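Local coordinates for arsenate Reductase (Corynebacterium glutamicum, PDB 3T38), which reduces arsenate to arsenite in a thioredoxin-dependent reaction, using a chain built on the low molecular weight tyrosine phosphatase fold, at residues L23-Q26 with G27-S30; H52-L55 with P56-A59; E203-K206 with S207-L210. All coordinates share one frame; numbering follows the deposited sequence.

Interaction 1 of 3, residues L23-Q26 with G27-S30; sequences LTYQ and GVFS
Tyr25 meets Val28 and Phe29 where the chain leaves helix 10-24 and turns back on itself. Its carbonyl carries the turn: Tyr25 O accepts Phe29 N at 3.1 Å in a nearly straight bond (167°), and Val28 N as a second donor at 3.3 Å from above the carbonyl plane. The tight part is where the side chains of Tyr25, Val28 and Phe29 come together. The Tyr25 and Phe29 rings stand side by side and point the same way, planes 24° apart but slid so far that they barely overlap, with Tyr25 CD1 coming to 3.9 Å from Phe29 CD2. Val28 links them. Its CG1, the methyl that a chi1 of 177° sets opposite the backbone N, lies over the centre of the Phe29 face, 3.7 Å above the plane, while sitting 4.1 Å from Tyr25 CD1 at the edge of the tyrosine ring. Phe29 is buried against Ile34, Leu67 and Leu70 of the next two helices, and Glu32 of the second subunit also packs on it.

The opposite character prevails at Gln26 and Gly27, which are exposed. Their backbone angles resemble the two central residues of a type II turn, and Gly27 has a positive phi, a conformation glycine adopts readily. Gln26 folds its amide back beside Gly27 N without a well-angled bond. The chemistry therefore divides in two: one doubly gripped carbonyl fixes the reversal, and apolar contacts carry the aromatic side, which faces the helices that follow.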
loop_
_atom_site.group_PDB
_atom_site.type_symbol
_atom_site.label_atom_id
_atom_site.label_comp_id
_atom_site.label_asym_id
_atom_site.label_seq_id
_atom_site.Cartn_x
_atom_site.Cartn_y
_atom_site.Cartn_z
ATOM N N LEU A 23 -16.003 11.693 11.905
ATOM C CA LEU A 23 -17.257 11.882 12.665
ATOM C C LEU A 23 -18.212 10.722 12.393
ATOM O O LEU A 23 -18.967 10.350 13.244
ATOM C CB LEU A 23 -17.886 13.205 12.313
ATOM C CG LEU A 23 -17.114 14.482 12.622
ATOM C CD1 LEU A 23 -17.930 15.680 12.114
ATOM C CD2 LEU A 23 -16.912 14.607 14.150
ATOM N N THR A 24 -18.082 10.094 11.219
ATOM C CA THR A 24 -18.950 8.991 10.832
ATOM C C THR A 24 -18.586 7.716 11.582
ATOM O O THR A 24 -19.457 7.006 12.049
ATOM C CB THR A 24 -18.884 8.765 9.341
ATOM O OG1 THR A 24 -19.408 9.931 8.714
ATOM C CG2 THR A 24 -19.746 7.565 8.950
ATOM N N TYR A 25 -17.290 7.469 11.704
ATOM C CA TYR A 25 -16.751 6.350 12.445
ATOM C C TYR A 25 -16.373 6.634 13.896
ATOM O O TYR A 25 -15.456 6.004 14.446
ATOM C CB TYR A 25 -15.530 5.844 11.700
ATOM C CG TYR A 25 -15.968 4.967 10.565
ATOM C CD1 TYR A 25 -16.344 3.652 10.816
ATOM C CD2 TYR A 25 -16.067 5.472 9.245
ATOM C CE1 TYR A 25 -16.776 2.845 9.801
ATOM C CE2 TYR A 25 -16.512 4.690 8.237
ATOM C CZ TYR A 25 -16.857 3.362 8.526
ATOM O OH TYR A 25 -17.296 2.541 7.563
ATOM N N GLN A 26 -17.070 7.587 14.500
ATOM C CA GLN A 26 -16.836 7.988 15.884
ATOM C C GLN A 26 -17.470 6.941 16.795
ATOM O O GLN A 26 -18.632 6.575 16.606
ATOM C CB GLN A 26 -17.495 9.354 16.138
ATOM C CG GLN A 26 -16.825 10.233 17.198
ATOM C CD GLN A 26 -16.996 9.701 18.604
ATOM O OE1 GLN A 26 -17.938 8.946 18.902
ATOM N NE2 GLN A 26 -16.093 10.101 19.495
ATOM N N GLY A 27 -16.716 6.487 17.795
ATOM C CA GLY A 27 -17.156 5.403 18.673
ATOM C C GLY A 27 -16.637 4.067 18.158
ATOM O O GLY A 27 -16.523 3.117 18.925
ATOM N N VAL A 28 -16.297 3.995 16.872
ATOM C CA VAL A 28 -15.895 2.733 16.248
ATOM C C VAL A 28 -14.372 2.597 16.079
ATOM O O VAL A 28 -13.744 1.636 16.549
ATOM C CB VAL A 28 -16.611 2.566 14.875
ATOM C CG1 VAL A 28 -16.181 1.297 14.152
ATOM C CG2 VAL A 28 -18.141 2.603 15.079
ATOM N N PHE A 29 -13.782 3.562 15.388
ATOM C CA PHE A 29 -12.339 3.615 15.245
ATOM C C PHE A 29 -11.847 4.951 15.714
ATOM O O PHE A 29 -12.579 5.939 15.583
ATOM C CB PHE A 29 -11.932 3.407 13.770
ATOM C CG PHE A 29 -12.341 2.081 13.224
ATOM C CD1 PHE A 29 -12.015 0.905 13.909
ATOM C CD2 PHE A 29 -13.072 1.995 12.053
ATOM C CE1 PHE A 29 -12.403 -0.318 13.420
ATOM C CE2 PHE A 29 -13.448 0.744 11.531
ATOM C CZ PHE A 29 -13.121 -0.391 12.213
ATOM N N SER A 30 -10.621 4.951 16.260
ATOM C CA SER A 30 -9.820 6.165 16.502
ATOM C C SER A 30 -9.730 7.009 15.244
ATOM O O SER A 30 -9.475 6.470 14.101
ATOM C CB SER A 30 -8.384 5.825 16.942
ATOM O OG SER A 30 -8.338 4.683 17.803
#

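Interaction 2 of 3, residues H52-L55 with P56-A59; sequences HTHL and PILA
Leu55 O receives Ala59 N at 2.9 Å, nearly along the C=O axis, the first full-strength helical bond across this junction. Just ahead, Leu55 N binds His52 O at 3.0 Å and closes a type I beta turn from His52 to Leu55, which includes His54, the N-cap residue. There the carbonyl is held more loosely: His54 O takes weak bonds from both Ile57 N (3.1 Å) and Leu58 N (3.3 Å). At a chi1 of 61°, His52 ND1 accepts a weak bond from His54 N, and the ring's edge meets His54 CB in its plane.

Packing follows outward. Pro56 suits the first turn, where backbone nitrogens have no i-4 carbonyl within the helix to bond, and a proline costs no helical hydrogen bond; the short 3.5 Å approach of its CD to Leu55 CB comes with the peptide joining them. On the exposed side the His54 imidazole and Ile57 run alongside each other, ND1 lying 4.0 Å from Ile57 CD1. The junction thus begins helix 55-73 after the loop that leaves helix 31-49, and Leu55 and Ala59 face back onto that earlier helix, Leu55 meeting Tyr42, Leu45 and Ala46, Ala59 touching Tyr42.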
loop_
_atom_site.group_PDB
_atom_site.type_symbol
_atom_site.label_atom_id
_atom_site.label_comp_id
_atom_site.label_asym_id
_atom_site.label_seq_id
_atom_site.Cartn_x
_atom_site.Cartn_y
_atom_site.Cartn_z
ATOM N N HIS A 52 -4.112 12.315 -10.480
ATOM C CA HIS A 52 -4.987 12.939 -11.418
ATOM C C HIS A 52 -6.095 13.567 -10.637
ATOM O O HIS A 52 -6.243 13.320 -9.454
ATOM C CB HIS A 52 -5.496 11.946 -12.444
ATOM C CG HIS A 52 -6.290 10.829 -11.859
ATOM N ND1 HIS A 52 -7.635 10.947 -11.555
ATOM C CD2 HIS A 52 -5.927 9.577 -11.504
ATOM C CE1 HIS A 52 -8.069 9.802 -11.059
ATOM N NE2 HIS A 52 -7.051 8.958 -11.008
ATOM N N THR A 53 -6.872 14.389 -11.313
ATOM C CA THR A 53 -7.797 15.255 -10.637
ATOM C C THR A 53 -8.858 14.482 -9.846
ATOM O O THR A 53 -9.348 15.023 -8.865
ATOM C CB THR A 53 -8.326 16.326 -11.611
ATOM O OG1 THR A 53 -9.750 16.432 -11.532
ATOM C CG2 THR A 53 -7.938 15.947 -12.974
ATOM N N HIS A 54 -9.161 13.233 -10.236
ATOM C CA HIS A 54 -10.117 12.370 -9.491
ATOM C C HIS A 54 -9.543 11.368 -8.469
ATOM O O HIS A 54 -10.279 10.530 -7.984
ATOM C CB HIS A 54 -11.037 11.565 -10.420
ATOM C CG HIS A 54 -11.956 12.416 -11.213
ATOM N ND1 HIS A 54 -12.201 13.733 -10.886
ATOM C CD2 HIS A 54 -12.664 12.163 -12.338
ATOM C CE1 HIS A 54 -13.038 14.253 -11.771
ATOM N NE2 HIS A 54 -13.339 13.321 -12.659
ATOM N N LEU A 55 -8.253 11.440 -8.191
ATOM C CA LEU A 55 -7.661 10.576 -7.216
ATOM C C LEU A 55 -8.348 10.773 -5.835
ATOM O O LEU A 55 -8.614 9.805 -5.168
ATOM C CB LEU A 55 -6.166 10.813 -7.160
ATOM C CG LEU A 55 -5.285 9.691 -6.599
ATOM C CD1 LEU A 55 -5.584 8.327 -7.198
ATOM C CD2 LEU A 55 -3.839 10.066 -6.831
ATOM N N PRO A 56 -8.726 12.015 -5.466
ATOM C CA PRO A 56 -9.370 12.092 -4.165
ATOM C C PRO A 56 -10.648 11.278 -4.067
ATOM O O PRO A 56 -10.928 10.752 -3.008
ATOM C CB PRO A 56 -9.690 13.575 -4.024
ATOM C CG PRO A 56 -8.529 14.255 -4.689
ATOM C CD PRO A 56 -8.210 13.331 -5.896
ATOM N N ILE A 57 -11.397 11.167 -5.157
ATOM C CA ILE A 57 -12.689 10.491 -5.172
ATOM C C ILE A 57 -12.516 8.978 -5.055
ATOM O O ILE A 57 -13.240 8.339 -4.286
ATOM C CB ILE A 57 -13.550 10.839 -6.471
ATOM C CG1 ILE A 57 -13.757 12.339 -6.623
ATOM C CG2 ILE A 57 -14.915 10.091 -6.498
ATOM C CD1 ILE A 57 -14.642 12.766 -7.834
ATOM N N LEU A 58 -11.606 8.394 -5.835
ATOM C CA LEU A 58 -11.306 6.978 -5.749
ATOM C C LEU A 58 -10.708 6.652 -4.369
ATOM O O LEU A 58 -10.913 5.542 -3.829
ATOM C CB LEU A 58 -10.246 6.583 -6.795
ATOM C CG LEU A 58 -10.495 6.426 -8.315
ATOM C CD1 LEU A 58 -9.277 5.601 -8.874
ATOM C CD2 LEU A 58 -11.837 5.730 -8.653
ATOM N N ALA A 59 -9.898 7.574 -3.835
ATOM C CA ALA A 59 -9.313 7.335 -2.483
ATOM C C ALA A 59 -10.385 7.247 -1.397
ATOM O O ALA A 59 -10.299 6.377 -0.523
ATOM C CB ALA A 59 -8.298 8.384 -2.106
#

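Interaction 3 of 3, residues E203-K206 with S207-L210; sequences ELWK and SIQL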
loop_
_atom_site.group_PDB
_atom_site.type_symbol
_atom_site.label_atom_id
_atom_site.label_comp_id
_atom_site.label_asym_id
_atom_site.label_seq_id
_atom_site.Cartn_x
_atom_site.Cartn_y
_atom_site.Cartn_z
ATOM N N GLU A 203 -20.333 -21.837 -10.107
ATOM C CA GLU A 203 -20.222 -22.912 -9.119
ATOM C C GLU A 203 -19.966 -22.338 -7.747
ATOM O O GLU A 203 -20.505 -22.828 -6.777
ATOM C CB GLU A 203 -19.123 -23.913 -9.464
ATOM C CG GLU A 203 -19.382 -24.677 -10.751
ATOM C CD GLU A 203 -20.817 -25.281 -10.841
ATOM O OE1 GLU A 203 -21.249 -26.004 -9.884
ATOM O OE2 GLU A 203 -21.499 -25.029 -11.887
ATOM N N LEU A 204 -19.161 -21.279 -7.681
ATOM C CA LEU A 204 -18.853 -20.680 -6.426
ATOM C C LEU A 204 -20.139 -20.108 -5.815
ATOM O O LEU A 204 -20.397 -20.377 -4.657
ATOM C CB LEU A 204 -17.780 -19.597 -6.552
ATOM C CG LEU A 204 -17.615 -18.714 -5.307
ATOM C CD1 LEU A 204 -17.033 -19.515 -4.113
ATOM C CD2 LEU A 204 -16.742 -17.506 -5.580
ATOM N N TRP A 205 -20.937 -19.375 -6.607
ATOM C CA TRP A 205 -22.217 -18.811 -6.158
ATOM C C TRP A 205 -23.242 -19.889 -5.738
ATOM O O TRP A 205 -23.868 -19.803 -4.665
ATOM C CB TRP A 205 -22.769 -17.870 -7.242
ATOM C CG TRP A 205 -24.176 -17.311 -7.023
ATOM C CD1 TRP A 205 -25.210 -17.291 -7.931
ATOM C CD2 TRP A 205 -24.685 -16.728 -5.821
ATOM N NE1 TRP A 205 -26.309 -16.706 -7.364
ATOM C CE2 TRP A 205 -26.015 -16.352 -6.070
ATOM C CE3 TRP A 205 -24.139 -16.497 -4.542
ATOM C CZ2 TRP A 205 -26.824 -15.745 -5.087
ATOM C CZ3 TRP A 205 -24.928 -15.881 -3.567
ATOM C CH2 TRP A 205 -26.262 -15.510 -3.848
ATOM N N LYS A 206 -23.377 -20.935 -6.547
ATOM C CA LYS A 206 -24.187 -22.073 -6.120
ATOM C C LYS A 206 -23.678 -22.572 -4.786
ATOM O O LYS A 206 -24.455 -22.760 -3.851
ATOM C CB LYS A 206 -24.235 -23.182 -7.185
ATOM C CG LYS A 206 -25.063 -22.814 -8.476
ATOM C CD LYS A 206 -24.713 -23.724 -9.721
ATOM C CE LYS A 206 -25.643 -23.515 -10.914
ATOM N NZ LYS A 206 -26.763 -24.567 -10.964
ATOM N N SER A 207 -22.364 -22.727 -4.662
ATOM C CA SER A 207 -21.823 -23.278 -3.418
ATOM C C SER A 207 -22.030 -22.366 -2.186
ATOM O O SER A 207 -22.412 -22.845 -1.113
ATOM C CB SER A 207 -20.377 -23.715 -3.605
ATOM O OG SER A 207 -19.732 -23.771 -2.371
ATOM N N ILE A 208 -21.798 -21.066 -2.358
ATOM C CA ILE A 208 -22.063 -20.105 -1.338
ATOM C C ILE A 208 -23.508 -20.123 -0.864
ATOM O O ILE A 208 -23.736 -20.171 0.331
ATOM C CB ILE A 208 -21.690 -18.651 -1.815
ATOM C CG1 ILE A 208 -20.186 -18.535 -2.093
ATOM C CG2 ILE A 208 -22.238 -17.589 -0.827
ATOM C CD1 ILE A 208 -19.756 -17.138 -2.597
ATOM N N GLN A 209 -24.473 -20.035 -1.787
ATOM C CA GLN A 209 -25.893 -20.136 -1.456
ATOM C C GLN A 209 -26.266 -21.344 -0.614
ATOM O O GLN A 209 -27.016 -21.225 0.362
ATOM C CB GLN A 209 -26.725 -20.207 -2.724
ATOM C CG GLN A 209 -27.163 -18.884 -3.230
ATOM C CD GLN A 209 -27.889 -19.006 -4.566
ATOM O OE1 GLN A 209 -27.348 -19.553 -5.526
ATOM N NE2 GLN A 209 -29.122 -18.494 -4.626
ATOM N N LEU A 210 -25.775 -22.505 -1.017
ATOM C CA LEU A 210 -25.963 -23.734 -0.258
ATOM C C LEU A 210 -25.301 -23.663 1.127
ATOM O O LEU A 210 -25.930 -23.982 2.114
ATOM C CB LEU A 210 -25.362 -24.917 -1.011
ATOM C CG LEU A 210 -26.266 -25.615 -2.020
ATOM C CD1 LEU A 210 -25.465 -26.181 -3.245
ATOM C CD2 LEU A 210 -27.111 -26.705 -1.276
#
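Gln209 lies across the indole of Trp205, one helical turn earlier, and can be followed outward atom by atom. Its CB is 3.5 Å from Trp205 O, the same carbonyl that accepts Gln209 N in a nearly straight bond. CG comes next over the six-membered ring, 3.6 Å from its centroid and only 14° off the normal, a CH-pi contact. The chain stays extended beyond CG (chi2 175°), which carries CD onward to 3.5 Å from Trp205 CZ2. At the tip the amide lies flat on the indole, the two planes just 4° apart: OE1 sits 3.5 Å above the ring plane toward its rim, near CE2 and NE1, and NE2 is 3.6 Å from CZ2.

Further round the helix, Leu204 and Ile208 make an apolar pair, Leu204 CG to Ile208 CD1 at 3.8 Å, and both side chains continue onto the sheet at Tyr156, with Leu204 also on Phe86 and Ile208 on Val84. Trp205 meanwhile packs on Leu102, Tyr105 and Ala106 of helix 94-106. The Trp205-Gln209 and Leu204-Ile208 pairs are i to i+4 contacts of an amphipathic helix: helix 190-211, the C-terminal helix of the low molecular weight tyrosine phosphatase fold, lies with its apolar side on the parallel sheet and helix 94-106.

Interactions 1 and 2 belong to the N-terminal helical part, at the two loops flanking helix 31-49: the first enters it, the second leaves it and starts helix 55-73. Their centres are 23 Å apart. Interaction 3 lies about 35 Å from either, centre to centre, on the far side of the chain's centre from interaction 2, on the C-terminal helix beside the parallel sheet. Interaction 1 is a surface contact, though one of its rings is buried; the other two are partly buried. Chemistry follows place: a shared carbonyl and slid aromatic rings at a reversal, mixed weak and strong backbone bonds and a proline at a helix start, regular helical bonds with a stacked amide in the last turns of a long helix.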